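Local coordinates for protein adenylate kinase (Desulfovibrio gigas, PDB 2XB4) that probably catalyses the reversible transfer of the terminal phosphate of ATP to AMP, giving two ADP, and carries a zinc ion, at residues 1-6 with 104-110; 20-24 with 218-223. All blocks are in the same frame, centred on the assembly; numbering follows the deposited sequence.

Contact 1 of 2, residues 1-6 with 104-110; sequences MNILIF and MKINFVI
Leu4 and Ile110 meet through the backbone of two parallel strands, 2-6 and 108-113. Leu4 N gives its hydrogen to Phe108 O, and Ile110 N reaches Leu4 O at 2.9 Å. Phe6 N continues the ladder to Ile110 O at 2.8 Å, almost straight at 168°. Asn2 O takes two hydrogens, from Phe108 N and Asn107 N. The Asn2 side chain adds another bond, to the residues that lead into strand 108-113. With CG anti to the carbonyl carbon (chi1 -62°), its ND2 is turned to Lys105 O, 2.9 Å away.

Ile3, Ile5, Phe108 and Ile110 share one face of the sheet. There Ile3 CG2 touches Ile110 CD1 at 3.9 Å. Met1 CG lies at the edge of the Phe108 ring, and Met1 SD makes an oblique Met-aromatic contact with it. On the other face Leu4 CD1 sits 3.9 Å from Ile106 CG1. Val109 CG1 meets the Phe6 ring in its plane, 3.7 Å from CE2. Helix 184-192 covers Leu4 and Phe6. Strand 2-6 is the middle strand of the parallel P-loop CORE sheet, and 108-113 its neighbour. The backbone bonds satisfy buried N-H and C=O groups, and two donors grip Asn2 O at the entry to the ladder.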
loop_
_atom_site.group_PDB
_atom_site.type_symbol
_atom_site.label_atom_id
_atom_site.label_comp_id
_atom_site.label_asym_id
_atom_site.label_seq_id
_atom_site.Cartn_x
_atom_site.Cartn_y
_atom_site.Cartn_z
ATOM N N MET A 1 35.357 4.813 20.113
ATOM C CA MET A 1 34.074 5.056 20.822
ATOM C C MET A 1 33.089 3.969 20.406
ATOM O O MET A 1 32.719 3.891 19.242
ATOM C CB MET A 1 33.501 6.418 20.416
ATOM C CG MET A 1 32.413 6.942 21.327
ATOM S SD MET A 1 31.506 8.345 20.535
ATOM C CE MET A 1 32.372 9.797 21.180
ATOM N N ASN A 2 32.613 3.202 21.388
ATOM C CA ASN A 2 31.664 2.146 21.231
ATOM C C ASN A 2 30.371 2.444 21.989
ATOM O O ASN A 2 30.378 2.782 23.165
ATOM C CB ASN A 2 32.249 0.823 21.703
ATOM C CG ASN A 2 33.496 0.387 20.892
ATOM O OD1 ASN A 2 33.647 0.716 19.714
ATOM N ND2 ASN A 2 34.393 -0.354 21.551
ATOM N N ILE A 3 29.254 2.382 21.264
ATOM C CA ILE A 3 27.933 2.763 21.848
ATOM C C ILE A 3 26.861 1.675 21.594
ATOM O O ILE A 3 26.855 1.126 20.469
ATOM C CB ILE A 3 27.468 4.074 21.165
ATOM C CG1 ILE A 3 28.544 5.156 21.362
ATOM C CG2 ILE A 3 26.068 4.491 21.711
ATOM C CD1 ILE A 3 28.235 6.577 20.719
ATOM N N LEU A 4 26.005 1.338 22.600
ATOM C CA LEU A 4 24.815 0.465 22.421
ATOM C C LEU A 4 23.639 1.453 22.457
ATOM O O LEU A 4 23.681 2.361 23.283
ATOM C CB LEU A 4 24.556 -0.466 23.657
ATOM C CG LEU A 4 25.333 -1.769 23.648
ATOM C CD1 LEU A 4 26.740 -1.382 24.005
ATOM C CD2 LEU A 4 24.767 -2.702 24.706
ATOM N N ILE A 5 22.667 1.337 21.572
ATOM C CA ILE A 5 21.487 2.197 21.654
ATOM C C ILE A 5 20.229 1.342 21.820
ATOM O O ILE A 5 20.060 0.301 21.144
ATOM C CB ILE A 5 21.406 3.153 20.409
ATOM C CG1 ILE A 5 20.252 4.196 20.531
ATOM C CG2 ILE A 5 21.337 2.356 19.084
ATOM C CD1 ILE A 5 20.461 5.379 19.494
ATOM N N PHE A 6 19.345 1.770 22.738
ATOM C CA PHE A 6 18.058 1.107 22.912
ATOM C C PHE A 6 16.877 2.112 22.680
ATOM O O PHE A 6 16.878 3.246 23.204
ATOM C CB PHE A 6 17.916 0.563 24.359
ATOM C CG PHE A 6 18.927 -0.516 24.741
ATOM C CD1 PHE A 6 18.648 -1.873 24.497
ATOM C CD2 PHE A 6 20.156 -0.170 25.289
ATOM C CE1 PHE A 6 19.561 -2.910 24.903
ATOM C CE2 PHE A 6 21.095 -1.136 25.663
ATOM C CZ PHE A 6 20.841 -2.513 25.483
ATOM N N MET A 104 36.950 -5.544 24.486
ATOM C CA MET A 104 36.273 -4.483 23.760
ATOM C C MET A 104 35.394 -3.697 24.760
ATOM O O MET A 104 34.504 -4.265 25.411
ATOM C CB MET A 104 35.437 -5.193 22.676
ATOM C CG MET A 104 35.105 -4.381 21.447
ATOM S SD MET A 104 34.228 -5.503 20.304
ATOM C CE MET A 104 35.536 -6.631 19.768
ATOM N N LYS A 105 35.646 -2.407 24.888
ATOM C CA LYS A 105 35.025 -1.580 25.935
ATOM C C LYS A 105 33.812 -0.843 25.443
ATOM O O LYS A 105 33.809 -0.272 24.352
ATOM C CB LYS A 105 36.018 -0.552 26.533
ATOM C CG LYS A 105 37.047 -1.179 27.485
ATOM C CD LYS A 105 36.372 -1.914 28.707
ATOM C CE LYS A 105 37.024 -1.679 30.061
ATOM N NZ LYS A 105 38.179 -2.638 30.222
ATOM N N ILE A 106 32.785 -0.841 26.261
ATOM C CA ILE A 106 31.615 0.037 26.020
ATOM C C ILE A 106 31.930 1.433 26.590
ATOM O O ILE A 106 32.478 1.548 27.716
ATOM C CB ILE A 106 30.383 -0.489 26.776
ATOM C CG1 ILE A 106 29.914 -1.843 26.218
ATOM C CG2 ILE A 106 29.194 0.528 26.664
ATOM C CD1 ILE A 106 29.119 -2.696 27.343
ATOM N N ASN A 107 31.593 2.472 25.826
ATOM C CA ASN A 107 31.858 3.852 26.248
ATOM C C ASN A 107 30.566 4.550 26.611
ATOM O O ASN A 107 30.554 5.349 27.527
ATOM C CB ASN A 107 32.609 4.657 25.157
ATOM C CG ASN A 107 33.975 4.056 24.839
ATOM O OD1 ASN A 107 34.858 4.046 25.681
ATOM N ND2 ASN A 107 34.113 3.464 23.675
ATOM N N PHE A 108 29.475 4.276 25.904
ATOM C CA PHE A 108 28.209 4.900 26.175
ATOM C C PHE A 108 27.072 3.917 25.924
ATOM O O PHE A 108 27.125 3.121 24.982
ATOM C CB PHE A 108 28.004 6.107 25.231
ATOM C CG PHE A 108 28.996 7.253 25.486
ATOM C CD1 PHE A 108 30.184 7.371 24.741
ATOM C CD2 PHE A 108 28.737 8.192 26.485
ATOM C CE1 PHE A 108 31.091 8.422 24.972
ATOM C CE2 PHE A 108 29.680 9.262 26.759
ATOM C CZ PHE A 108 30.845 9.378 25.994
ATOM N N VAL A 109 25.987 4.065 26.670
ATOM C CA VAL A 109 24.777 3.320 26.309
ATOM C C VAL A 109 23.714 4.376 26.263
ATOM O O VAL A 109 23.551 5.169 27.231
ATOM C CB VAL A 109 24.406 2.211 27.389
ATOM C CG1 VAL A 109 22.968 1.634 27.163
ATOM C CG2 VAL A 109 25.436 1.140 27.373
ATOM N N ILE A 110 22.997 4.428 25.153
ATOM C CA ILE A 110 21.914 5.437 25.012
ATOM C C ILE A 110 20.532 4.758 25.099
ATOM O O ILE A 110 20.274 3.768 24.405
ATOM C CB ILE A 110 22.022 6.109 23.654
ATOM C CG1 ILE A 110 23.323 6.957 23.597
ATOM C CG2 ILE A 110 20.779 7.063 23.349
ATOM C CD1 ILE A 110 23.666 7.471 22.157
#

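Contact 2 of 2, residues 20-24 with 218-223; sequences VKDKY and LLAQLA
Tyr24 and Leu222 both carry CG beside the backbone N and anti to the carbonyl carbon, with chi1 of -65° and -58°. From these positions the Tyr24 ring and the Leu222 branch reach toward each other between helix 13-24 and helix 211-222. This is helix-helix packing on one side of the parallel sheet in the alpha/beta CORE domain. The short helical segments 20-24 and 218-222 run at 44° to each other. Their axes come no closer than 11.5 Å, so the contact is made by side chains, not by close backbones.

Leu222 CD1 touches two residues of helix 13-24: it lies 3.8 Å from Tyr24 CE2 and 3.9 Å from Val20 CG1. Val20 and Leu222 cross at about a right angle. In Val20, CG1 is anti to the backbone N, and both methyls approach Leu222 CD1. The Tyr24 ring and the Leu222 chain meet obliquely, with Leu222 CB also near CE2 and CZ of the ring.

Towards the outer side, Lys23 CG rests 4.1 Å from Leu219 CD2. Here the aliphatic part of the lysine does the touching. The same chain turns back over its neighbour, and Lys23 CD lies over one face of the Tyr24 ring near the rim. No hydrogen bond joins the two segments, so the contact rests on apolar packing.

Beneath it, Leu218 and Leu222 also pack on Ile203 of strand 201-206, and Val20 rests on Leu26. Met1 touches Tyr24 from the start of the chain. The hydroxyl of Tyr24 ends beside the last turn of helix 211-222: Tyr24 OH lies 3.8 Å from Leu222 CB.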
loop_
_atom_site.group_PDB
_atom_site.type_symbol
_atom_site.label_atom_id
_atom_site.label_comp_id
_atom_site.label_asym_id
_atom_site.label_seq_id
_atom_site.Cartn_x
_atom_site.Cartn_y
_atom_site.Cartn_z
ATOM N N VAL A 20 24.349 10.253 15.388
ATOM C CA VAL A 20 25.502 9.990 16.261
ATOM C C VAL A 20 26.597 9.367 15.423
ATOM O O VAL A 20 27.734 9.779 15.485
ATOM C CB VAL A 20 25.119 9.015 17.399
ATOM C CG1 VAL A 20 26.393 8.480 18.144
ATOM C CG2 VAL A 20 24.145 9.667 18.391
ATOM N N LYS A 21 26.224 8.424 14.561
ATOM C CA LYS A 21 27.203 7.712 13.761
ATOM C C LYS A 21 27.933 8.617 12.749
ATOM O O LYS A 21 29.128 8.441 12.514
ATOM C CB LYS A 21 26.584 6.437 13.145
ATOM C CG LYS A 21 25.968 6.560 11.822
ATOM C CD LYS A 21 26.959 6.345 10.763
ATOM C CE LYS A 21 26.386 5.846 9.518
ATOM N NZ LYS A 21 25.792 6.938 8.746
ATOM N N ASP A 22 27.215 9.592 12.188
ATOM C CA ASP A 22 27.799 10.621 11.291
ATOM C C ASP A 22 28.728 11.527 12.037
ATOM O O ASP A 22 29.829 11.815 11.566
ATOM C CB ASP A 22 26.691 11.444 10.618
ATOM C CG ASP A 22 26.149 10.749 9.332
ATOM O OD1 ASP A 22 26.708 9.677 8.911
ATOM O OD2 ASP A 22 25.199 11.286 8.707
ATOM N N LYS A 23 28.306 12.012 13.185
ATOM C CA LYS A 23 29.151 12.957 13.989
ATOM C C LYS A 23 30.454 12.286 14.426
ATOM O O LYS A 23 31.487 12.896 14.405
ATOM C CB LYS A 23 28.394 13.470 15.232
ATOM C CG LYS A 23 28.634 14.930 15.638
ATOM C CD LYS A 23 30.113 15.202 16.030
ATOM C CE LYS A 23 30.483 16.714 16.074
ATOM N NZ LYS A 23 29.538 17.465 16.950
ATOM N N TYR A 24 30.412 11.012 14.829
ATOM C CA TYR A 24 31.595 10.379 15.414
ATOM C C TYR A 24 32.286 9.375 14.490
ATOM O O TYR A 24 33.243 8.688 14.923
ATOM C CB TYR A 24 31.300 9.822 16.832
ATOM C CG TYR A 24 30.983 10.965 17.797
ATOM C CD1 TYR A 24 32.017 11.751 18.350
ATOM C CD2 TYR A 24 29.669 11.304 18.112
ATOM C CE1 TYR A 24 31.724 12.853 19.216
ATOM C CE2 TYR A 24 29.374 12.387 18.962
ATOM C CZ TYR A 24 30.398 13.154 19.509
ATOM O OH TYR A 24 30.061 14.229 20.342
ATOM N N LEU A 218 21.938 15.045 23.388
ATOM C CA LEU A 218 22.667 13.822 23.128
ATOM C C LEU A 218 24.090 14.099 22.707
ATOM O O LEU A 218 25.025 13.573 23.297
ATOM C CB LEU A 218 22.005 13.082 21.999
ATOM C CG LEU A 218 22.247 11.611 21.800
ATOM C CD1 LEU A 218 22.488 11.340 20.358
ATOM C CD2 LEU A 218 23.263 10.893 22.706
ATOM N N LEU A 219 24.234 14.879 21.635
ATOM C CA LEU A 219 25.534 15.318 21.119
ATOM C C LEU A 219 26.319 16.125 22.183
ATOM O O LEU A 219 27.555 16.180 22.105
ATOM C CB LEU A 219 25.386 16.082 19.774
ATOM C CG LEU A 219 25.531 15.392 18.390
ATOM C CD1 LEU A 219 24.836 14.035 18.188
ATOM C CD2 LEU A 219 25.131 16.365 17.262
ATOM N N ALA A 220 25.613 16.718 23.165
ATOM C CA ALA A 220 26.268 17.383 24.317
ATOM C C ALA A 220 26.814 16.322 25.289
ATOM O O ALA A 220 27.958 16.428 25.727
ATOM C CB ALA A 220 25.338 18.342 25.038
ATOM N N GLN A 221 26.028 15.295 25.626
ATOM C CA GLN A 221 26.523 14.329 26.629
ATOM C C GLN A 221 27.530 13.287 26.120
ATOM O O GLN A 221 28.091 12.553 26.925
ATOM C CB GLN A 221 25.399 13.663 27.390
ATOM C CG GLN A 221 24.313 14.607 27.857
ATOM C CD GLN A 221 23.069 13.838 28.296
ATOM O OE1 GLN A 221 23.141 12.929 29.157
ATOM N NE2 GLN A 221 21.923 14.172 27.685
ATOM N N LEU A 222 27.758 13.229 24.806
ATOM C CA LEU A 222 28.845 12.427 24.208
ATOM C C LEU A 222 30.114 13.243 24.000
ATOM O O LEU A 222 31.253 12.710 24.012
ATOM C CB LEU A 222 28.417 11.890 22.832
ATOM C CG LEU A 222 27.184 11.013 22.717
ATOM C CD1 LEU A 222 26.731 10.797 21.261
ATOM C CD2 LEU A 222 27.436 9.691 23.368
ATOM N N ALA A 223 29.916 14.535 23.753
ATOM C CA ALA A 223 31.032 15.451 23.427
ATOM C C ALA A 223 32.093 15.453 24.542
ATOM O O ALA A 223 33.273 15.771 24.333
ATOM C CB ALA A 223 30.504 16.863 23.152
ATOM O OXT ALA A 223 31.803 15.107 25.699
#

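In the fold
Contact 1 and contact 2 have centres 12 Å apart in the CORE domain. Contact 1 joins two strands of the parallel sheet, and contact 2 joins two helices packed on one face of it. Their segments alternate along the chain: 1-6, 20-24, 104-110, then 218-223. Strand 2-6 leads through the P-loop into helix 13-24; that loop and the start of the helix hold residues of the predicted ATP site. The layers touch where Ile110 CD1 meets Leu218 CD2 at 3.5 Å and Phe108 CG meets Leu222 CD2 at 3.6 Å. The first strand and last helix are thereby brought together in the CORE, against which the NMP and LID domains move during catalysis.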